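Local coordinates for protein N5-Carboxyaminoimidazole ribonucleotide synthetase (Staphylococcus aureus subsp. aureus, PDB 3ORQ) that catalyses the ATP-dependent carboxylation of 5-aminoimidazole ribonucleotide with bicarbonate to N5-carboxyaminoimidazole ribonucleotide in purine biosynthesis, using an ATP-grasp fold, at residues 149-154 and 184-189; 254-259 and 266-271. All blocks are in the same frame, centred on the assembly; numbering follows the deposited sequence.

Contact 1: 149-154 and 184-189; sequences IVKTRF and VAEKYL. With ADP (adenosine-5'-diphosphate), chain D.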
loop_
_atom_site.group_PDB
_atom_site.type_symbol
_atom_site.label_atom_id
_atom_site.label_comp_id
_atom_site.label_asym_id
_atom_site.label_seq_id
_atom_site.Cartn_x
_atom_site.Cartn_y
_atom_site.Cartn_z
ATOM N N ILE A 149 0.133 3.006 40.385
ATOM C CA ILE A 149 -0.803 3.639 39.467
ATOM C C ILE A 149 -2.116 2.876 39.368
ATOM O O ILE A 149 -2.117 1.663 39.243
ATOM C CB ILE A 149 -0.145 3.868 38.068
ATOM C CG1 ILE A 149 -1.149 4.444 37.074
ATOM C CG2 ILE A 149 0.463 2.587 37.561
ATOM C CD1 ILE A 149 -0.482 5.269 35.969
ATOM N N VAL A 150 -3.223 3.606 39.442
ATOM C CA VAL A 150 -4.578 3.042 39.311
ATOM C C VAL A 150 -5.138 3.234 37.879
ATOM O O VAL A 150 -5.125 4.345 37.361
ATOM C CB VAL A 150 -5.523 3.689 40.336
ATOM C CG1 VAL A 150 -6.851 2.993 40.338
ATOM C CG2 VAL A 150 -4.898 3.619 41.721
ATOM N N LYS A 151 -5.580 2.139 37.245
ATOM C CA LYS A 151 -6.171 2.173 35.896
ATOM C C LYS A 151 -7.592 1.625 35.915
ATOM O O LYS A 151 -7.856 0.634 36.600
ATOM C CB LYS A 151 -5.338 1.370 34.875
ATOM C CG LYS A 151 -3.850 1.685 34.861
ATOM C CD LYS A 151 -3.047 0.700 33.993
ATOM C CE LYS A 151 -1.573 1.044 34.015
ATOM N NZ LYS A 151 -0.748 0.060 33.228
ATOM N N THR A 152 -8.498 2.259 35.163
ATOM C CA THR A 152 -9.817 1.666 34.924
ATOM C C THR A 152 -9.596 0.343 34.215
ATOM O O THR A 152 -8.648 0.189 33.431
ATOM C CB THR A 152 -10.823 2.596 34.129
ATOM O OG1 THR A 152 -10.577 2.557 32.720
ATOM C CG2 THR A 152 -10.737 4.026 34.596
ATOM N N ARG A 153 -10.442 -0.630 34.500
ATOM C CA ARG A 153 -10.226 -1.925 33.904
ATOM C C ARG A 153 -10.980 -2.155 32.594
ATOM O O ARG A 153 -10.725 -3.156 31.899
ATOM C CB ARG A 153 -10.430 -3.057 34.913
ATOM C CG ARG A 153 -11.750 -3.117 35.562
ATOM C CD ARG A 153 -11.683 -4.065 36.750
ATOM N NE ARG A 153 -11.921 -5.442 36.324
ATOM C CZ ARG A 153 -12.612 -6.330 37.030
ATOM N NH1 ARG A 153 -13.127 -5.976 38.202
ATOM N NH2 ARG A 153 -12.794 -7.565 36.560
ATOM N N PHE A 154 -11.865 -1.220 32.241
ATOM C CA PHE A 154 -12.672 -1.372 31.033
ATOM C C PHE A 154 -12.488 -0.351 29.917
ATOM O O PHE A 154 -12.261 -0.738 28.766
ATOM C CB PHE A 154 -14.140 -1.557 31.390
ATOM C CG PHE A 154 -14.435 -2.916 31.943
ATOM C CD1 PHE A 154 -14.629 -4.004 31.083
ATOM C CD2 PHE A 154 -14.480 -3.122 33.322
ATOM C CE1 PHE A 154 -14.883 -5.275 31.588
ATOM C CE2 PHE A 154 -14.730 -4.392 33.840
ATOM C CZ PHE A 154 -14.931 -5.472 32.970
ATOM N N VAL A 184 -7.808 -1.356 38.597
ATOM C CA VAL A 184 -6.664 -2.168 38.996
ATOM C C VAL A 184 -5.533 -1.246 39.413
ATOM O O VAL A 184 -5.361 -0.176 38.829
ATOM C CB VAL A 184 -6.097 -3.039 37.872
ATOM C CG1 VAL A 184 -5.215 -4.113 38.480
ATOM C CG2 VAL A 184 -7.189 -3.690 37.035
ATOM N N ALA A 185 -4.762 -1.665 40.416
ATOM C CA ALA A 185 -3.508 -0.983 40.755
ATOM C C ALA A 185 -2.272 -1.874 40.505
ATOM O O ALA A 185 -2.345 -3.095 40.587
ATOM C CB ALA A 185 -3.554 -0.459 42.177
ATOM N N GLU A 186 -1.150 -1.244 40.169
ATOM C CA GLU A 186 0.090 -1.952 39.840
ATOM C C GLU A 186 1.273 -1.039 40.183
ATOM O O GLU A 186 1.140 0.188 40.165
ATOM C CB GLU A 186 0.121 -2.342 38.346
ATOM C CG GLU A 186 -0.080 -1.161 37.414
ATOM C CD GLU A 186 0.155 -1.469 35.950
ATOM O OE1 GLU A 186 -0.866 -1.723 35.254
ATOM O OE2 GLU A 186 1.347 -1.436 35.493
ATOM N N LYS A 187 2.419 -1.626 40.507
ATOM C CA LYS A 187 3.614 -0.835 40.825
ATOM C C LYS A 187 3.974 0.178 39.714
ATOM O O LYS A 187 4.045 -0.172 38.507
ATOM C CB LYS A 187 4.817 -1.763 41.064
ATOM C CG LYS A 187 4.938 -2.371 42.471
ATOM C CD LYS A 187 6.171 -3.294 42.560
ATOM C CE LYS A 187 6.421 -3.836 43.992
ATOM N NZ LYS A 187 7.045 -2.834 44.889
ATOM N N TYR A 188 4.238 1.426 40.117
ATOM C CA TYR A 188 4.820 2.385 39.168
ATOM C C TYR A 188 6.344 2.190 39.124
ATOM O O TYR A 188 7.055 2.444 40.120
ATOM C CB TYR A 188 4.443 3.822 39.496
ATOM C CG TYR A 188 4.782 4.803 38.395
ATOM C CD1 TYR A 188 3.952 4.932 37.265
ATOM C CD2 TYR A 188 5.923 5.619 38.484
ATOM C CE1 TYR A 188 4.258 5.842 36.237
ATOM C CE2 TYR A 188 6.239 6.533 37.468
ATOM C CZ TYR A 188 5.399 6.639 36.348
ATOM O OH TYR A 188 5.692 7.538 35.344
ATOM N N LEU A 189 6.806 1.696 37.972
ATOM C CA LEU A 189 8.187 1.333 37.747
ATOM C C LEU A 189 9.015 2.494 37.275
ATOM O O LEU A 189 8.490 3.463 36.747
ATOM C CB LEU A 189 8.279 0.246 36.676
ATOM C CG LEU A 189 7.608 -1.109 36.914
ATOM C CD1 LEU A 189 7.803 -2.011 35.693
ATOM C CD2 LEU A 189 8.146 -1.753 38.142
HETATM P PB ADP D . -3.087 2.442 27.555
HETATM O O1B ADP D . -3.707 1.069 27.515
HETATM O O2B ADP D . -2.049 2.799 26.528
HETATM O O3B ADP D . -4.129 3.511 27.734
HETATM P PA ADP D . -1.025 1.628 29.339
HETATM O O1A ADP D . -1.405 0.769 30.519
HETATM O O2A ADP D . -0.460 0.962 28.110
HETATM O O3A ADP D . -2.292 2.556 28.950
HETATM O "O5'" ADP D . 0.020 2.764 29.783
HETATM C "C5'" ADP D . 0.335 3.857 28.939
HETATM C "C4'" ADP D . 1.711 4.379 29.313
HETATM O "O4'" ADP D . 1.750 4.788 30.705
HETATM C "C3'" ADP D . 2.813 3.329 29.149
HETATM O "O3'" ADP D . 3.372 3.269 27.832
HETATM C "C2'" ADP D . 3.846 3.789 30.167
HETATM O "O2'" ADP D . 4.759 4.694 29.573
HETATM C "C1'" ADP D . 3.037 4.476 31.262
HETATM N N9 ADP D . 2.860 3.430 32.293
HETATM C C8 ADP D . 1.790 2.613 32.397
HETATM N N7 ADP D . 1.933 1.729 33.414
HETATM C C5 ADP D . 3.131 2.014 33.985
HETATM C C6 ADP D . 3.899 1.468 35.134
HETATM N N6 ADP D . 3.382 0.432 35.850
HETATM N N1 ADP D . 5.105 2.025 35.395
HETATM C C2 ADP D . 5.611 3.046 34.661
HETATM N N3 ADP D . 4.969 3.595 33.601
HETATM C C4 ADP D . 3.746 3.121 33.237
#
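Lys151 and Glu186 meet as a salt bridge beside the nucleotide, on neighbouring antiparallel strands whose short-segment axes approach to 4.7 Å. CG of Lys151 stands anti to the carbonyl carbon (chi1 -50°), and beyond CB and CG the chain runs fully extended. CD and CE pass OE1 of Glu186 and O1A of ADP, and the ammonium at the tip has three partners: Lys151 NZ lies 2.7 Å from Glu186 OE1, approaching from above the carboxylate plane, 2.9 Å from ADP O1A and 3.2 Å from ADP N7. This single ammonium thus links alpha-phosphate, base and Glu186. Glu186 divides its oxygens: OE1 holds this lysine and also Lys115 of helix 111-120, while OE2 accepts the adenine amine, ADP N6, at 2.8 Å. Two cations on one carboxylate would be expected to favour its ionised form. The backbone at the strand's end and just after it completes the adenine contacts: Lys187 O accepts a second bond from ADP N6, and Leu189 N donates to ADP N1 at 3.1 Å. Tyr188 lays a ring face against ADP C2, which sits off-centre toward the rim, while CG2 of Ile149 comes to the ring's edge.

Four backbone hydrogen bonds join Ile149 to Glu186 and Lys151 to Val184, and the non-hydrogen-bonded pair Val150–Ala185 between them turns its side chains to the face away from ADP. Arg153 CB packs on Val184 CG2, whereas its guanidinium reaches Asp110 and Glu182. These are the two inner strands of a four-stranded antiparallel sheet in the ATP-grasp domain: strand 162-165 flanks 148-152, strand 128-131 flanks 183-187, and helix 111-120 adjoins the Lys151 face.

Contact 2: 254-259 and 266-271; sequences FTVEFF and LYVNEI. With MG (magnesium ion), chain C; ADP (adenosine-5'-diphosphate), chain D.
Leu266 opens the strand by crossing Phe258 with its branched end: CD1 touches Phe258 CB at 3.7 Å, and CD2 lies by the ring atoms CD2 and CE2. Tyr267 exchanges two backbone hydrogen bonds with Phe259. Val268 turns back to the face of Val256 and Phe258, where its CG1 meets Val256 CG1 at 3.7 Å and its CG2 nears Phe258 CE2.

At Asn269 the register slips. Asn269 N donates to Glu257 O at 2.8 Å and Glu270 N reaches the same oxygen weakly, a classic beta bulge that sets two consecutive residues against Glu257. CG of Asn269 is anti to the backbone N (chi1 174°), and the amide stacks on the Phe259 ring with planes 20° apart, CB lying over that ring's face. Its ND2 donates to ADP O2A at 3.1 Å and weakly to Glu257 OE1. Glu270 runs alongside Glu257, the carboxylates turned 54° apart, and Glu270 OE2 binds magnesium at 2.2 Å. Ile271 returns to the apolar face, its CG2 against Phe254 CD2 and Val256 CG2.

Glu257 OE1 and ADP O2A also ligate the magnesium, and His276 NE2 hydrogen-bonds to Glu257 OE2. The 3.0 Å approach of Glu257 OE1 to Glu270 OE2 would be repulsive without the shared cation, so the metal probably holds both acids and the alpha-phosphate together, as in other ATP-grasp active sites.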
loop_
_atom_site.group_PDB
_atom_site.type_symbol
_atom_site.label_atom_id
_atom_site.label_comp_id
_atom_site.label_asym_id
_atom_site.label_seq_id
_atom_site.Cartn_x
_atom_site.Cartn_y
_atom_site.Cartn_z
ATOM N N PHE A 254 -1.283 -9.682 16.373
ATOM C CA PHE A 254 -1.489 -9.108 17.724
ATOM C C PHE A 254 -0.174 -8.494 18.165
ATOM O O PHE A 254 0.862 -8.737 17.550
ATOM C CB PHE A 254 -1.996 -10.166 18.715
ATOM C CG PHE A 254 -1.052 -11.309 18.920
ATOM C CD1 PHE A 254 -0.952 -12.328 17.981
ATOM C CD2 PHE A 254 -0.256 -11.358 20.037
ATOM C CE1 PHE A 254 -0.052 -13.395 18.150
ATOM C CE2 PHE A 254 0.660 -12.431 20.224
ATOM C CZ PHE A 254 0.753 -13.445 19.272
ATOM N N THR A 255 -0.217 -7.650 19.180
ATOM C CA THR A 255 0.989 -6.959 19.621
ATOM C C THR A 255 1.123 -7.012 21.153
ATOM O O THR A 255 0.179 -6.751 21.872
ATOM C CB THR A 255 0.975 -5.473 19.176
ATOM O OG1 THR A 255 0.803 -5.398 17.764
ATOM C CG2 THR A 255 2.284 -4.747 19.579
ATOM N N VAL A 256 2.316 -7.336 21.628
ATOM C CA VAL A 256 2.614 -7.363 23.061
ATOM C C VAL A 256 3.494 -6.160 23.360
ATOM O O VAL A 256 4.548 -5.990 22.731
ATOM C CB VAL A 256 3.356 -8.665 23.442
ATOM C CG1 VAL A 256 3.645 -8.765 24.987
ATOM C CG2 VAL A 256 2.607 -9.873 22.965
ATOM N N GLU A 257 3.050 -5.327 24.309
ATOM C CA GLU A 257 3.824 -4.192 24.837
ATOM C C GLU A 257 4.595 -4.574 26.085
ATOM O O GLU A 257 4.034 -5.195 26.970
ATOM C CB GLU A 257 2.891 -3.053 25.240
ATOM C CG GLU A 257 2.245 -2.322 24.104
ATOM C CD GLU A 257 1.417 -1.138 24.575
ATOM O OE1 GLU A 257 1.557 -0.675 25.745
ATOM O OE2 GLU A 257 0.609 -0.649 23.776
ATOM N N PHE A 258 5.852 -4.145 26.178
ATOM C CA PHE A 258 6.716 -4.488 27.310
ATOM C C PHE A 258 7.343 -3.253 27.955
ATOM O O PHE A 258 7.598 -2.258 27.292
ATOM C CB PHE A 258 7.900 -5.377 26.892
ATOM C CG PHE A 258 7.525 -6.657 26.209
ATOM C CD1 PHE A 258 7.185 -6.665 24.866
ATOM C CD2 PHE A 258 7.602 -7.868 26.888
ATOM C CE1 PHE A 258 6.874 -7.865 24.216
ATOM C CE2 PHE A 258 7.294 -9.056 26.272
ATOM C CZ PHE A 258 6.932 -9.059 24.910
ATOM N N PHE A 259 7.644 -3.369 29.248
ATOM C CA PHE A 259 8.460 -2.400 29.939
ATOM C C PHE A 259 9.864 -2.957 30.175
ATOM O O PHE A 259 10.039 -4.135 30.498
ATOM C CB PHE A 259 7.835 -2.039 31.301
ATOM C CG PHE A 259 6.488 -1.402 31.212
ATOM C CD1 PHE A 259 6.129 -0.635 30.103
ATOM C CD2 PHE A 259 5.569 -1.563 32.242
ATOM C CE1 PHE A 259 4.863 -0.029 30.014
ATOM C CE2 PHE A 259 4.297 -0.962 32.172
ATOM C CZ PHE A 259 3.952 -0.175 31.053
ATOM N N LEU A 266 12.719 -7.044 32.049
ATOM C CA LEU A 266 11.595 -7.073 31.106
ATOM C C LEU A 266 10.306 -7.451 31.807
ATOM O O LEU A 266 10.258 -8.466 32.493
ATOM C CB LEU A 266 11.846 -8.074 29.958
ATOM C CG LEU A 266 10.928 -8.021 28.712
ATOM C CD1 LEU A 266 11.198 -6.763 27.898
ATOM C CD2 LEU A 266 11.011 -9.257 27.798
ATOM N N TYR A 267 9.274 -6.628 31.654
ATOM C CA TYR A 267 7.925 -7.031 32.045
ATOM C C TYR A 267 6.961 -6.915 30.847
ATOM O O TYR A 267 7.047 -5.963 30.048
ATOM C CB TYR A 267 7.348 -6.161 33.167
ATOM C CG TYR A 267 8.182 -5.929 34.431
ATOM C CD1 TYR A 267 9.371 -5.189 34.392
ATOM C CD2 TYR A 267 7.731 -6.372 35.676
ATOM C CE1 TYR A 267 10.083 -4.942 35.527
ATOM C CE2 TYR A 267 8.435 -6.113 36.805
ATOM C CZ TYR A 267 9.610 -5.400 36.730
ATOM O OH TYR A 267 10.341 -5.155 37.873
ATOM N N VAL A 268 6.019 -7.851 30.756
ATOM C CA VAL A 268 4.887 -7.690 29.869
ATOM C C VAL A 268 3.948 -6.654 30.469
ATOM O O VAL A 268 3.530 -6.807 31.620
ATOM C CB VAL A 268 4.141 -9.019 29.719
ATOM C CG1 VAL A 268 3.128 -8.948 28.612
ATOM C CG2 VAL A 268 5.119 -10.127 29.453
ATOM N N ASN A 269 3.619 -5.613 29.698
ATOM C CA ASN A 269 2.602 -4.646 30.075
ATOM C C ASN A 269 1.179 -5.041 29.673
ATOM O O ASN A 269 0.309 -5.224 30.517
ATOM C CB ASN A 269 2.919 -3.257 29.503
ATOM C CG ASN A 269 1.771 -2.225 29.751
ATOM O OD1 ASN A 269 1.051 -2.295 30.761
ATOM N ND2 ASN A 269 1.594 -1.284 28.808
ATOM N N GLU A 270 0.928 -5.114 28.371
ATOM C CA GLU A 270 -0.410 -5.423 27.879
ATOM C C GLU A 270 -0.357 -6.025 26.475
ATOM O O GLU A 270 0.663 -5.908 25.789
ATOM C CB GLU A 270 -1.280 -4.145 27.887
ATOM C CG GLU A 270 -0.934 -3.092 26.795
ATOM C CD GLU A 270 -1.624 -1.729 26.986
ATOM O OE1 GLU A 270 -2.363 -1.543 28.007
ATOM O OE2 GLU A 270 -1.402 -0.825 26.117
ATOM N N ILE A 271 -1.455 -6.654 26.052
ATOM C CA ILE A 271 -1.559 -7.230 24.718
ATOM C C ILE A 271 -2.781 -6.663 23.948
ATOM O O ILE A 271 -3.899 -6.622 24.479
ATOM C CB ILE A 271 -1.689 -8.749 24.766
ATOM C CG1 ILE A 271 -0.735 -9.362 25.786
ATOM C CG2 ILE A 271 -1.479 -9.368 23.354
ATOM C CD1 ILE A 271 -0.939 -10.895 25.948
HETATM MG MG MG C . -0.277 1.026 25.824
HETATM P PB ADP D . -3.087 2.442 27.555
HETATM O O1B ADP D . -3.707 1.069 27.515
HETATM O O2B ADP D . -2.049 2.799 26.528
HETATM O O3B ADP D . -4.129 3.511 27.734
HETATM P PA ADP D . -1.025 1.628 29.339
HETATM O O1A ADP D . -1.405 0.769 30.519
HETATM O O2A ADP D . -0.460 0.962 28.110
HETATM O O3A ADP D . -2.292 2.556 28.950
HETATM O "O5'" ADP D . 0.020 2.764 29.783
HETATM C "C5'" ADP D . 0.335 3.857 28.939
HETATM C "C4'" ADP D . 1.711 4.379 29.313
HETATM O "O4'" ADP D . 1.750 4.788 30.705
HETATM C "C3'" ADP D . 2.813 3.329 29.149
HETATM O "O3'" ADP D . 3.372 3.269 27.832
HETATM C "C2'" ADP D . 3.846 3.789 30.167
HETATM O "O2'" ADP D . 4.759 4.694 29.573
HETATM C "C1'" ADP D . 3.037 4.476 31.262
HETATM N N9 ADP D . 2.860 3.430 32.293
HETATM C C8 ADP D . 1.790 2.613 32.397
HETATM N N7 ADP D . 1.933 1.729 33.414
HETATM C C5 ADP D . 3.131 2.014 33.985
HETATM C C6 ADP D . 3.899 1.468 35.134
HETATM N N6 ADP D . 3.382 0.432 35.850
HETATM N N1 ADP D . 5.105 2.025 35.395
HETATM C C2 ADP D . 5.611 3.046 34.661
HETATM N N3 ADP D . 4.969 3.595 33.601
HETATM C C4 ADP D . 3.746 3.121 33.237
#

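In the fold
Contacts 1 and 2 belong to different antiparallel sheets of the ATP-grasp domain, with the nucleotide held between them. Both are largely buried. Contact 1 joins two inner strands of the smaller sheet; contact 2 is a hairpin including strand 266-272, outermost in its eight-stranded sheet within the chain. Their chemistry divides the ligand: 149-154/184-189 supplies a lysine, a carboxylate and backbone groups that bind adenine and alpha-phosphate, whereas 254-259/266-271 supplies acids for the metal and an amide for the alpha-phosphate. The alpha-phosphate receives bonds from both. The two contacts also touch directly, Leu189 CD1 packing 3.7 Å from Tyr267 CE1.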